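Glp_546_48378_50642 (Giardia intestinalis, PDB 2QVW) cleaves double-stranded RNA into 21 to 23 base-pair siRNAs for RNA interference, probably using manganese or magnesium ions in its ribonuclease III domains. Local coordinates at residues Leu29-Pro33 / Ile294-Phe300; Tyr408-Val412 / Phe428-Leu433. All blocks are in the same frame, centred on the assembly; numbering follows the deposited sequence.

Contact 1: Leu29-Pro33 / Ile294-Phe300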
loop_
_atom_site.group_PDB
_atom_site.type_symbol
_atom_site.label_atom_id
_atom_site.label_comp_id
_atom_site.label_asym_id
_atom_site.label_seq_id
_atom_site.Cartn_x
_atom_site.Cartn_y
_atom_site.Cartn_z
ATOM N N LEU A 29 5.564 -9.543 -11.001
ATOM C CA LEU A 29 5.645 -8.297 -10.245
ATOM C C LEU A 29 4.244 -7.719 -10.048
ATOM O O LEU A 29 4.040 -6.509 -10.171
ATOM C CB LEU A 29 6.510 -7.279 -10.996
ATOM C CG LEU A 29 7.923 -7.703 -11.399
ATOM C CD1 LEU A 29 8.562 -6.600 -12.218
ATOM C CD2 LEU A 29 8.749 -8.004 -10.163
ATOM N N GLY A 30 3.287 -8.593 -9.744
ATOM C CA GLY A 30 1.915 -8.160 -9.558
ATOM C C GLY A 30 1.523 -7.088 -10.555
ATOM O O GLY A 30 1.802 -7.196 -11.747
ATOM N N THR A 31 0.865 -6.045 -10.066
ATOM C CA THR A 31 0.469 -4.946 -10.922
ATOM C C THR A 31 1.600 -3.930 -10.832
ATOM O O THR A 31 2.273 -3.840 -9.800
ATOM C CB THR A 31 -0.827 -4.300 -10.431
ATOM O OG1 THR A 31 -0.596 -3.693 -9.160
ATOM C CG2 THR A 31 -1.915 -5.341 -10.286
ATOM N N LEU A 32 1.815 -3.181 -11.909
ATOM C CA LEU A 32 2.868 -2.177 -11.939
ATOM C C LEU A 32 2.284 -0.789 -11.814
ATOM O O LEU A 32 1.434 -0.396 -12.600
ATOM C CB LEU A 32 3.672 -2.281 -13.238
ATOM C CG LEU A 32 4.327 -3.644 -13.490
ATOM C CD1 LEU A 32 5.204 -3.550 -14.706
ATOM C CD2 LEU A 32 5.156 -4.075 -12.289
ATOM N N PRO A 33 2.734 -0.027 -10.810
ATOM C CA PRO A 33 2.254 1.338 -10.575
ATOM C C PRO A 33 2.658 2.297 -11.701
ATOM O O PRO A 33 3.836 2.415 -12.034
ATOM C CB PRO A 33 2.900 1.696 -9.240
ATOM C CG PRO A 33 4.204 0.969 -9.313
ATOM C CD PRO A 33 3.781 -0.387 -9.839
ATOM N N ILE A 294 3.844 -7.687 -2.837
ATOM C CA ILE A 294 5.081 -8.088 -3.482
ATOM C C ILE A 294 5.199 -7.421 -4.838
ATOM O O ILE A 294 4.227 -6.876 -5.367
ATOM C CB ILE A 294 5.156 -9.608 -3.680
ATOM C CG1 ILE A 294 3.901 -10.104 -4.407
ATOM C CG2 ILE A 294 5.329 -10.302 -2.341
ATOM C CD1 ILE A 294 3.892 -9.841 -5.901
ATOM N N GLY A 295 6.403 -7.453 -5.391
ATOM C CA GLY A 295 6.622 -6.852 -6.687
ATOM C C GLY A 295 6.370 -5.360 -6.714
ATOM O O GLY A 295 6.871 -4.627 -5.865
ATOM N N GLY A 296 5.583 -4.918 -7.692
ATOM C CA GLY A 296 5.286 -3.505 -7.843
ATOM C C GLY A 296 4.541 -2.842 -6.702
ATOM O O GLY A 296 4.829 -1.696 -6.365
ATOM N N GLU A 297 3.578 -3.539 -6.111
ATOM C CA GLU A 297 2.826 -2.958 -5.010
ATOM C C GLU A 297 3.676 -2.838 -3.748
ATOM O O GLU A 297 3.540 -1.880 -2.997
ATOM C CB GLU A 297 1.559 -3.776 -4.746
ATOM C CG GLU A 297 0.429 -3.494 -5.747
ATOM C CD GLU A 297 -0.817 -4.344 -5.512
ATOM O OE1 GLU A 297 -0.734 -5.573 -5.688
ATOM O OE2 GLU A 297 -1.877 -3.783 -5.154
ATOM N N ARG A 298 4.554 -3.804 -3.512
ATOM C CA ARG A 298 5.428 -3.742 -2.345
ATOM C C ARG A 298 6.376 -2.556 -2.530
ATOM O O ARG A 298 6.793 -1.927 -1.555
ATOM C CB ARG A 298 6.234 -5.029 -2.203
ATOM C CG ARG A 298 7.324 -4.989 -1.140
ATOM C CD ARG A 298 6.772 -4.855 0.265
ATOM N NE ARG A 298 7.815 -5.007 1.282
ATOM C CZ ARG A 298 7.640 -4.777 2.582
ATOM N NH1 ARG A 298 6.470 -4.386 3.046
ATOM N NH2 ARG A 298 8.644 -4.926 3.422
ATOM N N TYR A 299 6.715 -2.253 -3.782
ATOM C CA TYR A 299 7.593 -1.133 -4.083
ATOM C C TYR A 299 6.913 0.147 -3.650
ATOM O O TYR A 299 7.325 0.767 -2.672
ATOM C CB TYR A 299 7.896 -1.059 -5.579
ATOM C CG TYR A 299 8.355 0.313 -6.042
ATOM C CD1 TYR A 299 9.546 0.876 -5.576
ATOM C CD2 TYR A 299 7.572 1.066 -6.905
ATOM C CE1 TYR A 299 9.929 2.148 -5.959
ATOM C CE2 TYR A 299 7.951 2.333 -7.287
ATOM C CZ TYR A 299 9.123 2.866 -6.810
ATOM O OH TYR A 299 9.473 4.135 -7.178
ATOM N N PHE A 300 5.870 0.535 -4.380
ATOM C CA PHE A 300 5.130 1.758 -4.085
ATOM C C PHE A 300 4.803 1.880 -2.604
ATOM O O PHE A 300 4.762 2.974 -2.053
ATOM C CB PHE A 300 3.841 1.799 -4.903
ATOM C CG PHE A 300 2.954 2.966 -4.577
ATOM C CD1 PHE A 300 3.382 4.268 -4.803
ATOM C CD2 PHE A 300 1.694 2.763 -4.020
ATOM C CE1 PHE A 300 2.571 5.355 -4.476
ATOM C CE2 PHE A 300 0.872 3.841 -3.687
ATOM C CZ PHE A 300 1.313 5.139 -3.915
#
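A loop of the N-terminal sheet of Giardia Dicer meets helix 295-306 here: the connection between strands 18-25 and 35-37 lays L29-P33 along the N-terminal end of that helix. The closest pair of CA atoms is L29 and G295, 4.0 Å apart, and just beyond it G296 N gives L29 O a weak hydrogen bond of 3.3 Å. The helix offers backbone alone at this place, because G295 and G296 have no side chain, and T31 O sits 3.6 Å from G296 CA. The loop thus rests on bare backbone at the N-terminal end of helix 295-306, one point at which the N-terminal domain is joined to the helical part of the chain. P33 carries the apolar end. Its CD lies 3.9 Å from G296 O, while its CG comes up to the edge of the Y299 ring, near the ring plane, with 4.1 Å between P33 CG and Y299 CD2. With Y299 CG swung anti to its own N (chi1 159°), the ring presents that edge to the proline, and the hydroxyl goes on to a hydrogen bond with T98. On the outer flank T31 OG1 lies against the exposed E297 side chain, 3.6 Å from E297 CG. From helix 267-284, H273 holds the carbonyl of P33 by a hydrogen bond, and D276, I277 and T280 pack on Y299.

Contact 2: Tyr408-Val412 / Phe428-Leu433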
loop_
_atom_site.group_PDB
_atom_site.type_symbol
_atom_site.label_atom_id
_atom_site.label_comp_id
_atom_site.label_asym_id
_atom_site.label_seq_id
_atom_site.Cartn_x
_atom_site.Cartn_y
_atom_site.Cartn_z
ATOM N N TYR A 408 4.561 4.926 12.210
ATOM C CA TYR A 408 4.031 3.727 12.848
ATOM C C TYR A 408 2.597 3.471 12.416
ATOM O O TYR A 408 2.265 2.382 11.978
ATOM C CB TYR A 408 4.078 3.870 14.361
ATOM C CG TYR A 408 3.806 2.576 15.090
ATOM C CD1 TYR A 408 4.846 1.704 15.407
ATOM C CD2 TYR A 408 2.508 2.222 15.467
ATOM C CE1 TYR A 408 4.603 0.512 16.085
ATOM C CE2 TYR A 408 2.250 1.038 16.141
ATOM C CZ TYR A 408 3.301 0.186 16.450
ATOM O OH TYR A 408 3.058 -0.987 17.125
ATOM N N GLU A 409 1.753 4.491 12.543
ATOM C CA GLU A 409 0.344 4.398 12.179
ATOM C C GLU A 409 0.179 4.134 10.686
ATOM O O GLU A 409 -0.759 3.460 10.262
ATOM C CB GLU A 409 -0.365 5.697 12.555
ATOM C CG GLU A 409 -0.148 6.129 13.994
ATOM C CD GLU A 409 -0.617 7.551 14.256
ATOM O OE1 GLU A 409 -0.209 8.467 13.507
ATOM O OE2 GLU A 409 -1.387 7.760 15.218
ATOM N N GLU A 410 1.086 4.683 9.889
ATOM C CA GLU A 410 1.056 4.494 8.449
ATOM C C GLU A 410 1.276 3.008 8.158
ATOM O O GLU A 410 0.501 2.394 7.433
ATOM C CB GLU A 410 2.154 5.340 7.815
ATOM C CG GLU A 410 2.038 5.569 6.312
ATOM C CD GLU A 410 2.453 4.373 5.480
ATOM O OE1 GLU A 410 3.214 3.514 5.974
ATOM O OE2 GLU A 410 2.031 4.301 4.311
ATOM N N ILE A 411 2.332 2.431 8.732
ATOM C CA ILE A 411 2.631 1.013 8.543
ATOM C C ILE A 411 1.414 0.184 8.923
ATOM O O ILE A 411 1.031 -0.738 8.205
ATOM C CB ILE A 411 3.825 0.547 9.425
ATOM C CG1 ILE A 411 5.151 0.838 8.726
ATOM C CG2 ILE A 411 3.724 -0.956 9.699
ATOM C CD1 ILE A 411 5.387 2.284 8.447
ATOM N N VAL A 412 0.825 0.516 10.069
ATOM C CA VAL A 412 -0.354 -0.173 10.565
ATOM C C VAL A 412 -1.456 -0.051 9.528
ATOM O O VAL A 412 -2.098 -1.034 9.188
ATOM C CB VAL A 412 -0.827 0.434 11.912
ATOM C CG1 VAL A 412 -2.074 -0.266 12.399
ATOM C CG2 VAL A 412 0.265 0.303 12.948
ATOM N N PHE A 428 2.149 -7.365 13.910
ATOM C CA PHE A 428 3.061 -6.225 13.927
ATOM C C PHE A 428 2.989 -5.588 15.309
ATOM O O PHE A 428 4.007 -5.308 15.935
ATOM C CB PHE A 428 2.625 -5.210 12.871
ATOM C CG PHE A 428 3.460 -3.970 12.840
ATOM C CD1 PHE A 428 4.766 -4.014 12.375
ATOM C CD2 PHE A 428 2.950 -2.755 13.292
ATOM C CE1 PHE A 428 5.552 -2.871 12.363
ATOM C CE2 PHE A 428 3.732 -1.612 13.279
ATOM C CZ PHE A 428 5.033 -1.673 12.815
ATOM N N LEU A 429 1.762 -5.380 15.773
ATOM C CA LEU A 429 1.502 -4.792 17.073
ATOM C C LEU A 429 2.098 -5.589 18.221
ATOM O O LEU A 429 2.867 -5.067 19.019
ATOM C CB LEU A 429 -0.003 -4.654 17.281
ATOM C CG LEU A 429 -0.674 -3.468 16.582
ATOM C CD1 LEU A 429 -2.174 -3.687 16.491
ATOM C CD2 LEU A 429 -0.368 -2.204 17.351
ATOM N N ALA A 430 1.744 -6.859 18.315
ATOM C CA ALA A 430 2.268 -7.671 19.400
ATOM C C ALA A 430 3.795 -7.580 19.532
ATOM O O ALA A 430 4.319 -7.310 20.612
ATOM C CB ALA A 430 1.833 -9.120 19.217
ATOM N N LYS A 431 4.506 -7.788 18.429
ATOM C CA LYS A 431 5.970 -7.744 18.444
ATOM C C LYS A 431 6.490 -6.445 19.035
ATOM O O LYS A 431 7.133 -6.431 20.073
ATOM C CB LYS A 431 6.565 -7.826 17.036
ATOM C CG LYS A 431 6.076 -8.903 16.087
ATOM C CD LYS A 431 6.803 -8.660 14.759
ATOM C CE LYS A 431 6.222 -9.411 13.585
ATOM N NZ LYS A 431 6.826 -8.945 12.306
ATOM N N THR A 432 6.200 -5.362 18.325
ATOM C CA THR A 432 6.634 -4.017 18.657
ATOM C C THR A 432 6.304 -3.406 20.021
ATOM O O THR A 432 7.201 -2.891 20.684
ATOM C CB THR A 432 6.161 -3.053 17.557
ATOM O OG1 THR A 432 4.763 -3.241 17.329
ATOM C CG2 THR A 432 6.897 -3.327 16.252
ATOM N N LEU A 433 5.042 -3.450 20.441
ATOM C CA LEU A 433 4.634 -2.861 21.722
ATOM C C LEU A 433 5.273 -3.510 22.935
ATOM O O LEU A 433 5.441 -2.868 23.968
ATOM C CB LEU A 433 3.120 -2.933 21.898
ATOM C CG LEU A 433 2.204 -2.282 20.866
ATOM C CD1 LEU A 433 0.779 -2.358 21.383
ATOM C CD2 LEU A 433 2.598 -0.840 20.625
#
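Y408 is the knob of this helix pair: its side chain enters a hollow on helix 421-433 made by F428, L429, T432 and L433. The short segments run nearly antiparallel, at 152°, with axes 12.0 Å apart, a gap wide enough for large side chains to fill. With CG anti to the backbone N (chi1 -169°), the tyrosine reaches across, and Y408 OH touches L429 CD2 (3.6 Å) and L433 CD2 (3.5 Å). F428 forms the wall over one face of the Y408 ring: F428 CE2 is 3.6 Å from Y408 CE1, and with the two ring planes at 42° the rings meet obliquely. I411 CG2 lies over one face of the F428 ring, 3.7 Å from its centroid in a CH-pi contact; T432 CG2 lies over the opposite face. V412 CG2 touches the same ring at CE2. At the ring edge, Y408 OH donates to T432 OG1 (2.8 Å), which lies in the plane of the tyrosine ring, and T432 OG1 in turn donates to F428 O, tilted out of the carbonyl plane. This relay gives the buried phenol a polar partner within an otherwise apolar interface and ties Y408 to the backbone of the facing helix.

Overall arrangement
Contact 1 is completed earlier in the chain than contact 2; their centres are about 22 Å apart and their nearest atoms about 7 Å. The first joins a loop of the N-terminal sheet to helix 295-306; the second lies at the first ribonuclease III domain, between helices 404-417 and 421-433. R298 of contact 1 bonds the carbonyls of F288 and P289, and these residues pack on I411 and F428 of contact 2. Helix 330-356 also links the two regions, H330 and V333 meeting F300, and V344, L345 and I348 backing V412 and L429. It carries E338, which with D406 and E409 probably binds manganese. The pair therefore spans the passage from the N-terminal domain to the helices around a probable manganese site.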